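Local coordinates for Cag pathogenicity island protein (Cag10) (Helicobacter pylori 26695, PDB 6IQT) that probably serves as the VirB8-like component of the Cag type IV secretion system, the part modelled being the soluble NTF2-like domain of a membrane protein, at residues A[52-57]-A[68-73]; A[60-65]-A[155-160]; A[92-97]-A[107-112]; A[111-116]-A[127-132]. One frame throughout, in Å; residues are numbered along the deposited sequence.

Contact 1 of 4, residues A[52-57]-A[68-73]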
loop_
_atom_site.group_PDB
_atom_site.type_symbol
_atom_site.label_atom_id
_atom_site.label_comp_id
_atom_site.label_asym_id
_atom_site.label_seq_id
_atom_site.Cartn_x
_atom_site.Cartn_y
_atom_site.Cartn_z
ATOM N N ASP A 52 -3.905 -20.125 14.749
ATOM C CA ASP A 52 -5.211 -19.488 14.909
ATOM C C ASP A 52 -5.225 -18.112 14.248
ATOM O O ASP A 52 -6.232 -17.715 13.644
ATOM C CB ASP A 52 -5.574 -19.381 16.396
ATOM C CG ASP A 52 -5.719 -20.757 17.091
ATOM O OD1 ASP A 52 -6.002 -21.766 16.406
ATOM O OD2 ASP A 52 -5.562 -20.820 18.333
ATOM N N ARG A 53 -4.106 -17.378 14.336
ATOM C CA ARG A 53 -4.016 -16.068 13.686
ATOM C C ARG A 53 -4.185 -16.186 12.176
ATOM O O ARG A 53 -4.954 -15.435 11.570
ATOM C CB ARG A 53 -2.687 -15.376 14.023
ATOM C CG ARG A 53 -2.532 -13.999 13.310
ATOM C CD ARG A 53 -1.163 -13.354 13.537
ATOM N NE ARG A 53 -0.935 -13.119 14.957
ATOM C CZ ARG A 53 -1.319 -12.021 15.609
ATOM N NH1 ARG A 53 -1.935 -11.018 14.973
ATOM N NH2 ARG A 53 -1.076 -11.928 16.908
ATOM N N LYS A 54 -3.501 -17.152 11.548
ATOM C CA LYS A 54 -3.638 -17.330 10.103
ATOM C C LYS A 54 -5.062 -17.722 9.709
ATOM O O LYS A 54 -5.592 -17.227 8.708
ATOM C CB LYS A 54 -2.622 -18.369 9.592
ATOM C CG LYS A 54 -2.782 -18.736 8.110
ATOM C CD LYS A 54 -3.596 -20.035 7.931
ATOM C CE LYS A 54 -3.703 -20.455 6.462
ATOM N NZ LYS A 54 -4.570 -21.638 6.209
ATOM N N ASP A 55 -5.693 -18.621 10.469
ATOM C CA ASP A 55 -7.061 -19.034 10.155
ATOM C C ASP A 55 -8.040 -17.862 10.239
ATOM O O ASP A 55 -8.935 -17.725 9.392
ATOM C CB ASP A 55 -7.511 -20.144 11.111
ATOM C CG ASP A 55 -6.966 -21.514 10.730
ATOM O OD1 ASP A 55 -6.617 -21.721 9.545
ATOM O OD2 ASP A 55 -6.896 -22.387 11.627
ATOM N N GLN A 56 -7.913 -17.029 11.272
ATOM C CA GLN A 56 -8.807 -15.877 11.394
ATOM C C GLN A 56 -8.565 -14.875 10.271
ATOM O O GLN A 56 -9.513 -14.401 9.635
ATOM C CB GLN A 56 -8.631 -15.228 12.762
ATOM C CG GLN A 56 -9.297 -16.034 13.894
ATOM C CD GLN A 56 -9.453 -15.211 15.168
ATOM O OE1 GLN A 56 -9.521 -13.983 15.115
ATOM N NE2 GLN A 56 -9.494 -15.883 16.312
ATOM N N LEU A 57 -7.295 -14.569 9.989
ATOM C CA LEU A 57 -6.960 -13.643 8.909
ATOM C C LEU A 57 -7.579 -14.069 7.575
ATOM O O LEU A 57 -8.180 -13.253 6.861
ATOM C CB LEU A 57 -5.437 -13.543 8.790
ATOM C CG LEU A 57 -4.891 -12.716 7.628
ATOM C CD1 LEU A 57 -5.440 -11.305 7.690
ATOM C CD2 LEU A 57 -3.361 -12.690 7.666
ATOM N N GLN A 68 -1.889 -12.999 -0.967
ATOM C CA GLN A 68 -1.108 -11.844 -0.542
ATOM C C GLN A 68 -1.130 -11.677 0.978
ATOM O O GLN A 68 -0.106 -11.340 1.590
ATOM C CB GLN A 68 -1.634 -10.594 -1.254
ATOM C CG GLN A 68 -0.958 -9.308 -0.834
ATOM C CD GLN A 68 0.506 -9.266 -1.202
ATOM O OE1 GLN A 68 0.987 -10.060 -2.020
ATOM N NE2 GLN A 68 1.230 -8.347 -0.592
ATOM N N ALA A 69 -2.282 -11.908 1.614
ATOM C CA ALA A 69 -2.325 -11.899 3.071
ATOM C C ALA A 69 -1.357 -12.925 3.654
ATOM O O ALA A 69 -0.657 -12.647 4.638
ATOM C CB ALA A 69 -3.752 -12.166 3.559
HETATM N N MSE A 70 -1.286 -14.102 3.051
HETATM C CA MSE A 70 -0.375 -15.139 3.537
HETATM C C MSE A 70 1.106 -14.731 3.365
HETATM O O MSE A 70 1.940 -15.015 4.234
HETATM C CB MSE A 70 -0.651 -16.471 2.820
HETATM C CG MSE A 70 0.112 -17.636 3.432
HETATM SE SE MSE A 70 -0.458 -17.947 5.279
HETATM C CE MSE A 70 -0.676 -19.851 5.242
ATOM N N ARG A 71 1.428 -14.044 2.265
ATOM C CA ARG A 71 2.803 -13.571 2.085
ATOM C C ARG A 71 3.190 -12.574 3.170
ATOM O O ARG A 71 4.328 -12.582 3.662
ATOM C CB ARG A 71 2.982 -12.948 0.703
ATOM C CG ARG A 71 2.986 -13.952 -0.429
ATOM C CD ARG A 71 3.218 -13.262 -1.778
ATOM N NE ARG A 71 3.390 -14.235 -2.852
ATOM C CZ ARG A 71 4.559 -14.764 -3.201
ATOM N NH1 ARG A 71 5.668 -14.402 -2.574
ATOM N NH2 ARG A 71 4.620 -15.657 -4.186
HETATM N N MSE A 72 2.259 -11.712 3.574
HETATM C CA MSE A 72 2.571 -10.745 4.616
HETATM C C MSE A 72 2.676 -11.399 5.983
HETATM O O MSE A 72 3.512 -11.020 6.810
HETATM C CB MSE A 72 1.511 -9.642 4.632
HETATM C CG MSE A 72 1.408 -8.937 3.302
HETATM SE SE MSE A 72 0.049 -7.576 3.323
HETATM C CE MSE A 72 0.727 -6.582 4.829
ATOM N N PHE A 73 1.796 -12.370 6.217
ATOM C CA PHE A 73 1.872 -13.178 7.429
ATOM C C PHE A 73 3.236 -13.858 7.537
ATOM O O PHE A 73 3.897 -13.793 8.581
ATOM C CB PHE A 73 0.723 -14.195 7.402
ATOM C CG PHE A 73 0.711 -15.178 8.550
ATOM C CD1 PHE A 73 0.165 -14.834 9.775
ATOM C CD2 PHE A 73 1.181 -16.472 8.374
ATOM C CE1 PHE A 73 0.122 -15.742 10.824
ATOM C CE2 PHE A 73 1.141 -17.389 9.417
ATOM C CZ PHE A 73 0.611 -17.021 10.648
#

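Contact 2 of 4, residues A[60-65]-A[155-160]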
loop_
_atom_site.group_PDB
_atom_site.type_symbol
_atom_site.label_atom_id
_atom_site.label_comp_id
_atom_site.label_asym_id
_atom_site.label_seq_id
_atom_site.Cartn_x
_atom_site.Cartn_y
_atom_site.Cartn_z
ATOM N N TYR A 60 -11.111 -13.033 6.814
ATOM C CA TYR A 60 -11.348 -11.643 6.451
ATOM C C TYR A 60 -10.923 -11.300 5.033
ATOM O O TYR A 60 -10.992 -10.124 4.657
ATOM C CB TYR A 60 -10.612 -10.715 7.425
ATOM C CG TYR A 60 -11.361 -10.550 8.700
ATOM C CD1 TYR A 60 -12.343 -9.578 8.813
ATOM C CD2 TYR A 60 -11.129 -11.395 9.784
ATOM C CE1 TYR A 60 -13.057 -9.430 9.981
ATOM C CE2 TYR A 60 -11.838 -11.254 10.957
ATOM C CZ TYR A 60 -12.807 -10.271 11.047
ATOM O OH TYR A 60 -13.525 -10.115 12.209
ATOM N N CYS A 61 -10.468 -12.275 4.245
ATOM C CA CYS A 61 -9.919 -12.024 2.913
ATOM C C CYS A 61 -10.776 -12.692 1.847
ATOM O O CYS A 61 -11.131 -13.870 1.974
ATOM C CB CYS A 61 -8.480 -12.552 2.810
ATOM S SG CYS A 61 -7.284 -11.828 3.948
ATOM N N ASP A 62 -11.098 -11.958 0.789
ATOM C CA ASP A 62 -11.625 -12.620 -0.395
ATOM C C ASP A 62 -10.622 -13.667 -0.881
ATOM O O ASP A 62 -9.411 -13.549 -0.668
ATOM C CB ASP A 62 -11.906 -11.612 -1.506
ATOM C CG ASP A 62 -12.509 -12.266 -2.742
ATOM O OD1 ASP A 62 -13.692 -12.657 -2.690
ATOM O OD2 ASP A 62 -11.792 -12.423 -3.758
ATOM N N VAL A 63 -11.139 -14.718 -1.525
ATOM C CA VAL A 63 -10.257 -15.757 -2.064
ATOM C C VAL A 63 -9.164 -15.139 -2.929
ATOM O O VAL A 63 -8.005 -15.563 -2.877
ATOM C CB VAL A 63 -11.073 -16.812 -2.839
ATOM C CG1 VAL A 63 -11.812 -16.179 -4.017
ATOM C CG2 VAL A 63 -10.154 -17.945 -3.314
ATOM N N SER A 64 -9.497 -14.093 -3.698
ATOM C CA SER A 64 -8.504 -13.478 -4.578
ATOM C C SER A 64 -7.418 -12.720 -3.828
ATOM O O SER A 64 -6.404 -12.373 -4.437
ATOM C CB SER A 64 -9.180 -12.538 -5.576
ATOM O OG SER A 64 -9.771 -11.412 -4.937
ATOM N N PHE A 65 -7.582 -12.478 -2.526
ATOM C CA PHE A 65 -6.585 -11.765 -1.745
ATOM C C PHE A 65 -5.841 -12.654 -0.748
ATOM O O PHE A 65 -4.874 -12.192 -0.130
ATOM C CB PHE A 65 -7.268 -10.587 -1.008
ATOM C CG PHE A 65 -6.322 -9.713 -0.238
ATOM C CD1 PHE A 65 -5.384 -8.928 -0.902
ATOM C CD2 PHE A 65 -6.349 -9.697 1.151
ATOM C CE1 PHE A 65 -4.494 -8.128 -0.196
ATOM C CE2 PHE A 65 -5.464 -8.907 1.864
ATOM C CZ PHE A 65 -4.536 -8.118 1.190
ATOM N N LYS A 155 -15.100 -8.704 3.634
ATOM C CA LYS A 155 -14.011 -9.306 2.862
ATOM C C LYS A 155 -13.097 -8.254 2.246
ATOM O O LYS A 155 -13.562 -7.373 1.523
ATOM C CB LYS A 155 -14.555 -10.201 1.753
ATOM C CG LYS A 155 -15.437 -11.341 2.257
ATOM C CD LYS A 155 -14.638 -12.340 3.064
ATOM C CE LYS A 155 -15.565 -13.501 3.484
ATOM N NZ LYS A 155 -14.884 -14.548 4.311
ATOM N N VAL A 156 -11.787 -8.389 2.490
ATOM C CA VAL A 156 -10.774 -7.510 1.908
ATOM C C VAL A 156 -10.370 -8.051 0.543
ATOM O O VAL A 156 -10.082 -9.244 0.397
ATOM C CB VAL A 156 -9.549 -7.396 2.834
ATOM C CG1 VAL A 156 -8.444 -6.555 2.186
ATOM C CG2 VAL A 156 -9.971 -6.799 4.191
ATOM N N PHE A 157 -10.323 -7.169 -0.459
ATOM C CA PHE A 157 -9.946 -7.568 -1.810
ATOM C C PHE A 157 -8.575 -7.083 -2.218
ATOM O O PHE A 157 -7.989 -7.649 -3.147
ATOM C CB PHE A 157 -10.962 -7.042 -2.832
ATOM C CG PHE A 157 -12.234 -7.823 -2.865
ATOM C CD1 PHE A 157 -13.130 -7.763 -1.798
ATOM C CD2 PHE A 157 -12.548 -8.618 -3.961
ATOM C CE1 PHE A 157 -14.323 -8.498 -1.822
ATOM C CE2 PHE A 157 -13.742 -9.347 -3.996
ATOM C CZ PHE A 157 -14.629 -9.285 -2.924
ATOM N N ASP A 158 -8.050 -6.063 -1.553
ATOM C CA ASP A 158 -6.752 -5.510 -1.920
ATOM C C ASP A 158 -6.269 -4.616 -0.797
ATOM O O ASP A 158 -7.060 -4.150 0.032
ATOM C CB ASP A 158 -6.839 -4.717 -3.224
ATOM C CG ASP A 158 -5.590 -4.876 -4.090
ATOM O OD1 ASP A 158 -4.509 -5.208 -3.542
ATOM O OD2 ASP A 158 -5.700 -4.674 -5.323
ATOM N N ILE A 159 -4.960 -4.352 -0.800
ATOM C CA ILE A 159 -4.352 -3.464 0.179
ATOM C C ILE A 159 -3.183 -2.759 -0.495
ATOM O O ILE A 159 -2.539 -3.303 -1.398
ATOM C CB ILE A 159 -3.904 -4.228 1.450
ATOM C CG1 ILE A 159 -3.585 -3.261 2.592
ATOM C CG2 ILE A 159 -2.693 -5.125 1.172
ATOM C CD1 ILE A 159 -3.276 -3.979 3.918
ATOM N N GLN A 160 -2.922 -1.531 -0.063
ATOM C CA GLN A 160 -1.755 -0.773 -0.513
ATOM C C GLN A 160 -1.180 -0.097 0.719
ATOM O O GLN A 160 -1.935 0.376 1.574
ATOM C CB GLN A 160 -2.116 0.265 -1.588
ATOM C CG GLN A 160 -2.586 -0.335 -2.927
ATOM C CD GLN A 160 -1.543 -1.265 -3.577
ATOM O OE1 GLN A 160 -0.341 -0.975 -3.574
ATOM N NE2 GLN A 160 -2.010 -2.385 -4.138
HETATM O O HOH W 1 -13.138 -15.803 2.463
#

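Contact 3 of 4, residues A[92-97]-A[107-112]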
loop_
_atom_site.group_PDB
_atom_site.type_symbol
_atom_site.label_atom_id
_atom_site.label_comp_id
_atom_site.label_asym_id
_atom_site.label_seq_id
_atom_site.Cartn_x
_atom_site.Cartn_y
_atom_site.Cartn_z
ATOM N N SER A 92 -5.608 6.697 13.282
ATOM C CA SER A 92 -6.229 7.887 12.731
ATOM C C SER A 92 -7.696 7.589 12.495
ATOM O O SER A 92 -8.155 6.449 12.644
ATOM C CB SER A 92 -5.551 8.323 11.427
ATOM O OG SER A 92 -5.947 7.503 10.332
ATOM N N ASN A 93 -8.433 8.628 12.110
ATOM C CA ASN A 93 -9.773 8.416 11.587
ATOM C C ASN A 93 -9.688 7.644 10.270
ATOM O O ASN A 93 -8.681 7.701 9.558
ATOM C CB ASN A 93 -10.494 9.765 11.400
ATOM C CG ASN A 93 -9.707 10.750 10.517
ATOM O OD1 ASN A 93 -8.611 11.187 10.875
ATOM N ND2 ASN A 93 -10.273 11.108 9.372
ATOM N N ILE A 94 -10.744 6.891 9.967
ATOM C CA ILE A 94 -10.851 6.123 8.729
ATOM C C ILE A 94 -11.655 6.947 7.727
ATOM O O ILE A 94 -12.812 7.302 7.989
ATOM C CB ILE A 94 -11.523 4.761 8.980
ATOM C CG1 ILE A 94 -10.714 3.916 9.972
ATOM C CG2 ILE A 94 -11.744 4.000 7.672
ATOM C CD1 ILE A 94 -11.553 2.742 10.576
ATOM N N GLN A 95 -11.059 7.235 6.575
ATOM C CA GLN A 95 -11.769 7.877 5.478
ATOM C C GLN A 95 -12.222 6.837 4.463
ATOM O O GLN A 95 -11.555 5.821 4.251
ATOM C CB GLN A 95 -10.878 8.923 4.807
ATOM C CG GLN A 95 -10.393 9.957 5.801
ATOM C CD GLN A 95 -9.804 11.161 5.129
ATOM O OE1 GLN A 95 -10.508 12.128 4.835
ATOM N NE2 GLN A 95 -8.503 11.114 4.876
ATOM N N ARG A 96 -13.372 7.089 3.841
ATOM C CA ARG A 96 -13.976 6.076 2.993
ATOM C C ARG A 96 -14.508 6.701 1.717
ATOM O O ARG A 96 -14.956 7.850 1.701
ATOM C CB ARG A 96 -15.107 5.320 3.710
ATOM C CG ARG A 96 -16.247 6.183 4.241
ATOM C CD ARG A 96 -16.921 5.444 5.381
ATOM N NE ARG A 96 -16.187 5.650 6.622
ATOM C CZ ARG A 96 -15.931 4.704 7.517
ATOM N NH1 ARG A 96 -16.337 3.459 7.319
ATOM N NH2 ARG A 96 -15.245 5.007 8.609
ATOM N N GLU A 97 -14.466 5.917 0.645
ATOM C CA GLU A 97 -14.957 6.378 -0.643
ATOM C C GLU A 97 -15.320 5.162 -1.479
ATOM O O GLU A 97 -14.529 4.217 -1.577
ATOM C CB GLU A 97 -13.891 7.229 -1.346
ATOM C CG GLU A 97 -14.396 8.072 -2.499
ATOM C CD GLU A 97 -13.523 9.308 -2.764
ATOM O OE1 GLU A 97 -14.093 10.405 -2.961
ATOM O OE2 GLU A 97 -12.275 9.191 -2.778
ATOM N N LEU A 107 -10.958 2.288 1.908
ATOM C CA LEU A 107 -10.716 2.880 3.215
ATOM C C LEU A 107 -9.266 3.352 3.293
ATOM O O LEU A 107 -8.359 2.665 2.818
ATOM C CB LEU A 107 -11.001 1.857 4.324
ATOM C CG LEU A 107 -12.383 1.195 4.396
ATOM C CD1 LEU A 107 -12.422 0.155 5.523
ATOM C CD2 LEU A 107 -13.482 2.244 4.616
ATOM N N THR A 108 -9.031 4.531 3.872
ATOM C CA THR A 108 -7.659 5.017 4.020
ATOM C C THR A 108 -7.444 5.495 5.454
ATOM O O THR A 108 -8.306 6.163 6.036
ATOM C CB THR A 108 -7.333 6.151 3.000
ATOM O OG1 THR A 108 -8.376 7.128 3.009
ATOM C CG2 THR A 108 -7.228 5.603 1.584
ATOM N N PHE A 109 -6.307 5.123 6.038
ATOM C CA PHE A 109 -6.058 5.448 7.439
ATOM C C PHE A 109 -4.586 5.203 7.726
ATOM O O PHE A 109 -3.847 4.664 6.895
ATOM C CB PHE A 109 -6.936 4.614 8.389
ATOM C CG PHE A 109 -6.907 3.137 8.093
ATOM C CD1 PHE A 109 -5.963 2.318 8.693
ATOM C CD2 PHE A 109 -7.828 2.569 7.207
ATOM C CE1 PHE A 109 -5.927 0.943 8.407
ATOM C CE2 PHE A 109 -7.800 1.208 6.925
ATOM C CZ PHE A 109 -6.850 0.396 7.527
ATOM N N PHE A 110 -4.171 5.595 8.923
ATOM C CA PHE A 110 -2.810 5.370 9.382
ATOM C C PHE A 110 -2.827 4.282 10.445
ATOM O O PHE A 110 -3.806 4.137 11.182
ATOM C CB PHE A 110 -2.198 6.651 9.971
ATOM C CG PHE A 110 -1.972 7.744 8.951
ATOM C CD1 PHE A 110 -0.858 7.726 8.128
ATOM C CD2 PHE A 110 -2.869 8.790 8.824
ATOM C CE1 PHE A 110 -0.641 8.735 7.198
ATOM C CE2 PHE A 110 -2.655 9.800 7.896
ATOM C CZ PHE A 110 -1.545 9.771 7.086
ATOM N N ILE A 111 -1.723 3.534 10.539
ATOM C CA ILE A 111 -1.566 2.557 11.612
ATOM C C ILE A 111 -0.244 2.794 12.327
ATOM O O ILE A 111 0.705 3.359 11.784
ATOM C CB ILE A 111 -1.643 1.085 11.134
ATOM C CG1 ILE A 111 -0.466 0.722 10.240
ATOM C CG2 ILE A 111 -2.964 0.799 10.435
ATOM C CD1 ILE A 111 -0.382 -0.784 9.996
ATOM N N THR A 112 -0.204 2.361 13.574
ATOM C CA THR A 112 1.010 2.382 14.371
ATOM C C THR A 112 1.264 0.952 14.818
ATOM O O THR A 112 0.337 0.269 15.267
ATOM C CB THR A 112 0.871 3.347 15.563
ATOM O OG1 THR A 112 0.698 4.689 15.077
ATOM C CG2 THR A 112 2.105 3.313 16.429
HETATM O O HOH W 2 -10.630 6.388 0.994
HETATM O O HOH W 3 -7.169 9.023 6.815
#

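Contact 4 of 4, residues A[111-116]-A[127-132]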
loop_
_atom_site.group_PDB
_atom_site.type_symbol
_atom_site.label_atom_id
_atom_site.label_comp_id
_atom_site.label_asym_id
_atom_site.label_seq_id
_atom_site.Cartn_x
_atom_site.Cartn_y
_atom_site.Cartn_z
ATOM N N ILE A 111 -1.723 3.534 10.539
ATOM C CA ILE A 111 -1.566 2.557 11.612
ATOM C C ILE A 111 -0.244 2.794 12.327
ATOM O O ILE A 111 0.705 3.359 11.784
ATOM C CB ILE A 111 -1.643 1.085 11.134
ATOM C CG1 ILE A 111 -0.466 0.722 10.240
ATOM C CG2 ILE A 111 -2.964 0.799 10.435
ATOM C CD1 ILE A 111 -0.382 -0.784 9.996
ATOM N N THR A 112 -0.204 2.361 13.574
ATOM C CA THR A 112 1.010 2.382 14.371
ATOM C C THR A 112 1.264 0.952 14.818
ATOM O O THR A 112 0.337 0.269 15.267
ATOM C CB THR A 112 0.871 3.347 15.563
ATOM O OG1 THR A 112 0.698 4.689 15.077
ATOM C CG2 THR A 112 2.105 3.313 16.429
ATOM N N ILE A 113 2.490 0.482 14.635
ATOM C CA ILE A 113 2.889 -0.862 15.039
ATOM C C ILE A 113 3.922 -0.720 16.153
ATOM O O ILE A 113 4.981 -0.104 15.958
ATOM C CB ILE A 113 3.449 -1.675 13.861
ATOM C CG1 ILE A 113 2.462 -1.671 12.682
ATOM C CG2 ILE A 113 3.770 -3.105 14.301
ATOM C CD1 ILE A 113 2.962 -2.404 11.441
ATOM N N LYS A 114 3.612 -1.275 17.321
ATOM C CA LYS A 114 4.543 -1.269 18.446
ATOM C C LYS A 114 5.266 -2.611 18.480
ATOM O O LYS A 114 4.630 -3.664 18.616
ATOM C CB LYS A 114 3.833 -0.993 19.769
ATOM C CG LYS A 114 4.799 -0.900 20.962
ATOM C CD LYS A 114 4.102 -0.463 22.249
ATOM C CE LYS A 114 2.906 -1.349 22.598
ATOM N NZ LYS A 114 3.298 -2.763 22.857
ATOM N N ILE A 115 6.584 -2.564 18.326
ATOM C CA ILE A 115 7.429 -3.748 18.310
ATOM C C ILE A 115 8.215 -3.771 19.617
ATOM O O ILE A 115 8.939 -2.820 19.936
ATOM C CB ILE A 115 8.345 -3.753 17.077
ATOM C CG1 ILE A 115 7.533 -4.130 15.829
ATOM C CG2 ILE A 115 9.503 -4.698 17.266
ATOM C CD1 ILE A 115 7.819 -3.269 14.624
ATOM N N THR A 116 8.023 -4.818 20.408
ATOM C CA THR A 116 8.778 -4.993 21.648
ATOM C C THR A 116 9.415 -6.377 21.606
ATOM O O THR A 116 8.692 -7.392 21.574
ATOM C CB THR A 116 7.900 -4.807 22.887
ATOM O OG1 THR A 116 6.860 -5.788 22.904
ATOM C CG2 THR A 116 7.250 -3.426 22.903
ATOM N N THR A 127 6.715 1.754 14.491
ATOM C CA THR A 127 6.680 2.071 13.074
ATOM C C THR A 127 5.279 2.557 12.709
ATOM O O THR A 127 4.299 2.229 13.378
ATOM C CB THR A 127 7.111 0.874 12.205
ATOM O OG1 THR A 127 6.100 -0.134 12.203
ATOM C CG2 THR A 127 8.412 0.266 12.729
ATOM N N LYS A 128 5.197 3.383 11.672
ATOM C CA LYS A 128 3.934 3.967 11.241
ATOM C C LYS A 128 3.795 3.747 9.745
ATOM O O LYS A 128 4.791 3.778 9.016
ATOM C CB LYS A 128 3.855 5.475 11.582
ATOM C CG LYS A 128 3.790 5.785 13.089
ATOM C CD LYS A 128 4.414 7.136 13.424
ATOM C CE LYS A 128 5.276 7.051 14.691
ATOM N NZ LYS A 128 6.751 6.948 14.386
ATOM N N LYS A 129 2.563 3.492 9.300
ATOM C CA LYS A 129 2.275 3.221 7.900
ATOM C C LYS A 129 0.978 3.915 7.518
ATOM O O LYS A 129 0.097 4.107 8.355
ATOM C CB LYS A 129 2.119 1.719 7.613
ATOM C CG LYS A 129 3.391 0.873 7.733
ATOM C CD LYS A 129 3.036 -0.608 7.742
ATOM C CE LYS A 129 4.245 -1.491 7.470
ATOM N NZ LYS A 129 5.380 -1.125 8.351
ATOM N N GLN A 130 0.851 4.258 6.241
ATOM C CA GLN A 130 -0.438 4.643 5.688
ATOM C C GLN A 130 -0.981 3.462 4.894
ATOM O O GLN A 130 -0.263 2.866 4.090
ATOM C CB GLN A 130 -0.343 5.884 4.795
ATOM C CG GLN A 130 -1.716 6.348 4.343
ATOM C CD GLN A 130 -1.679 7.113 3.041
ATOM O OE1 GLN A 130 -1.767 8.339 3.035
ATOM N NE2 GLN A 130 -1.547 6.393 1.926
ATOM N N VAL A 131 -2.228 3.097 5.158
ATOM C CA VAL A 131 -2.795 1.857 4.651
ATOM C C VAL A 131 -4.064 2.197 3.896
ATOM O O VAL A 131 -4.867 3.013 4.363
ATOM C CB VAL A 131 -3.108 0.858 5.797
ATOM C CG1 VAL A 131 -3.903 -0.350 5.284
ATOM C CG2 VAL A 131 -1.831 0.434 6.523
ATOM N N THR A 132 -4.256 1.531 2.764
ATOM C CA THR A 132 -5.478 1.580 1.970
ATOM C C THR A 132 -6.019 0.165 1.826
ATOM O O THR A 132 -5.294 -0.732 1.388
ATOM C CB THR A 132 -5.186 2.145 0.574
ATOM O OG1 THR A 132 -4.555 3.424 0.685
ATOM C CG2 THR A 132 -6.455 2.246 -0.249
#

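Contact 1 of 4, residues A[52-57]-A[68-73]
Helices 50-59 and 66-80, a nearly antiparallel pair in the helical layer of the VirB8 (NTF2-like) fold, meet where the F73 ring lies against R53 and K54. CG of F73 is anti to the backbone N (chi1 176°), directed at helix 50-59. K54 CB lies over one face of that ring, offset toward the rim, in a CH-pi contact 4.0 Å from the centroid. R53 takes the edge instead: its CD sits in the ring plane, 3.8 Å from F73 CE1, and the weak hydrogen bond of R53 NH1 goes to L41 O. Further along, L57 CD2 packs on A69 CB at 4.2 Å and more loosely on F73 CB, while F38 of helix 30-43 also touches L57. On the more exposed flank, the selenomethionine M70 brings SE and CE against the aliphatic chain of K54; SE is 3.7 Å from K54 CG, and M120 of the second subunit also packs on M70. The axes of the short segments approach to 10.8 Å, with the F73 ring and the K54 chain lying between the helices. No hydrogen bond joins the two segments, so the pairing rests on apolar and CH-pi packing, with lysine and arginine contributing their methylenes.

Contact 2 of 4, residues A[60-65]-A[155-160]
D62 stacks on F157: CB stands 3.7 Å from the centroid of the F157 ring, over its centre, and the carboxylate lies almost parallel to the ring, the planes 13° apart. F65 is held from two directions, with V156 CG1 over one face of its ring and I159 CG2 at the edge, 3.5 Å from F65 CZ. Behind these side chains two backbone hydrogen bonds join the segments, V156 N to Y60 O and D62 N to V156 O, each 2.9 Å, about a single bridge between C61 and V156. In an Asx turn, D62 OD2 accepts from S64 N, above the carboxylate plane; S64 OG also approaches OD2, very closely, and the exact length is doubtful. Water 1 joins C61 O to K155 NZ, which also hydrogen-bonds Q59 O. Farther out, F157 and D158 form a classic beta bulge opposite Y134, and D158 hydrogen-bonds S46 and makes a salt bridge to R85, both of the second subunit. The S64 N bond holds the D62 carboxylate flat over F157 and may favour its charged form.

Contact 3 of 4, residues A[92-97]-A[107-112]
Backbone hydrogen bonds pair Q95 with T108 in both directions: Q95 N to T108 O at 3.0 Å and T108 N to Q95 O at 2.9 Å. R96 and L107 follow as a non-hydrogen-bonded pair; before Q95 the segment is no longer regular strand, and a side chain takes over. S92 OG, turned between its own backbone N and carbonyl carbon (chi1 77°), accepts from F110 N at 3.0 Å with a fairly straight N-H...O angle of 160°, while donating to N93 O. Water 3 adds a polar link, accepting from Q95 NE2 and donating to T108 O. Two apolar contacts meet at L107 CD2, with R96 CB at 3.6 Å and I94 CG2 at 3.9 Å; separately, I94 CG1 touches F109 CB, and helix 30-43 covers L107 and F109. L107 CD2 also sits over one face of the R96 guanidinium, whose NH2 forms a salt bridge with D32. On the face bearing Q95 and T108, I148 of the second subunit packs on both. The serine hydroxyl thus both accepts and donates, tying the irregular part of strand 84-98 to strand 105-117.

Contact 4 of 4, residues A[111-116]-A[127-132]
I111, T127 and K129 carry most of this interface, all on one face of the sheet together with I113. I111 and K129 are a hydrogen-bonded pair, with I111 N to K129 O at 2.9 Å and K129 N to I111 O at 3.1 Å. CG1 of I111, between the backbone N and the carbonyl carbon (chi1 67°), lies 3.8 Å from K129 CB, and I111 CD1 reaches V131 CG2 at 4.0 Å. The K129 chain crosses these isoleucines, its CD 4.1 Å from I113 CD1. T127 pairs likewise with I113: I113 N to T127 O is 2.8 Å and nearly straight at 176°, while T127 N returns to I113 O. T127 splits its branches, OG1 facing I113 CB at 3.5 Å and CG2 touching I115 CD1. On the other face, T112 OG1 lies beside K128 CG and hydrogen-bonds to S91 OG. F43 of helix 30-43 touches I111, I113 and K129. Hydrogen-bonded and non-hydrogen-bonded pairs alternate as in antiparallel sheet; strands 105-117 and 125-137, consecutive in the chain, make a beta hairpin of the NTF2-like fold.

Contacts 3 and 4 lie in one antiparallel sheet and share I111 and T112 of strand 105-117, their centres about 12 Å apart; F109 O to V131 N, 2.8 Å, probably continues the hydrogen bonding between them. Contact 2 reaches the same sheet through strand 154-163, where Q160 O lies 2.9 Å from T132 N of contact 4, a probable hydrogen bond. Its other segment, the 60-65 loop, links the helices of contact 1, and A69 CB touches C61 SG at 3.6 Å. Contacts 1 and 3 are separate, with centres about 21 Å apart on opposite sides of the chain's centre. Contacts 1, 2 and 3 touch the second subunit, and contact 4 reaches it through Q130.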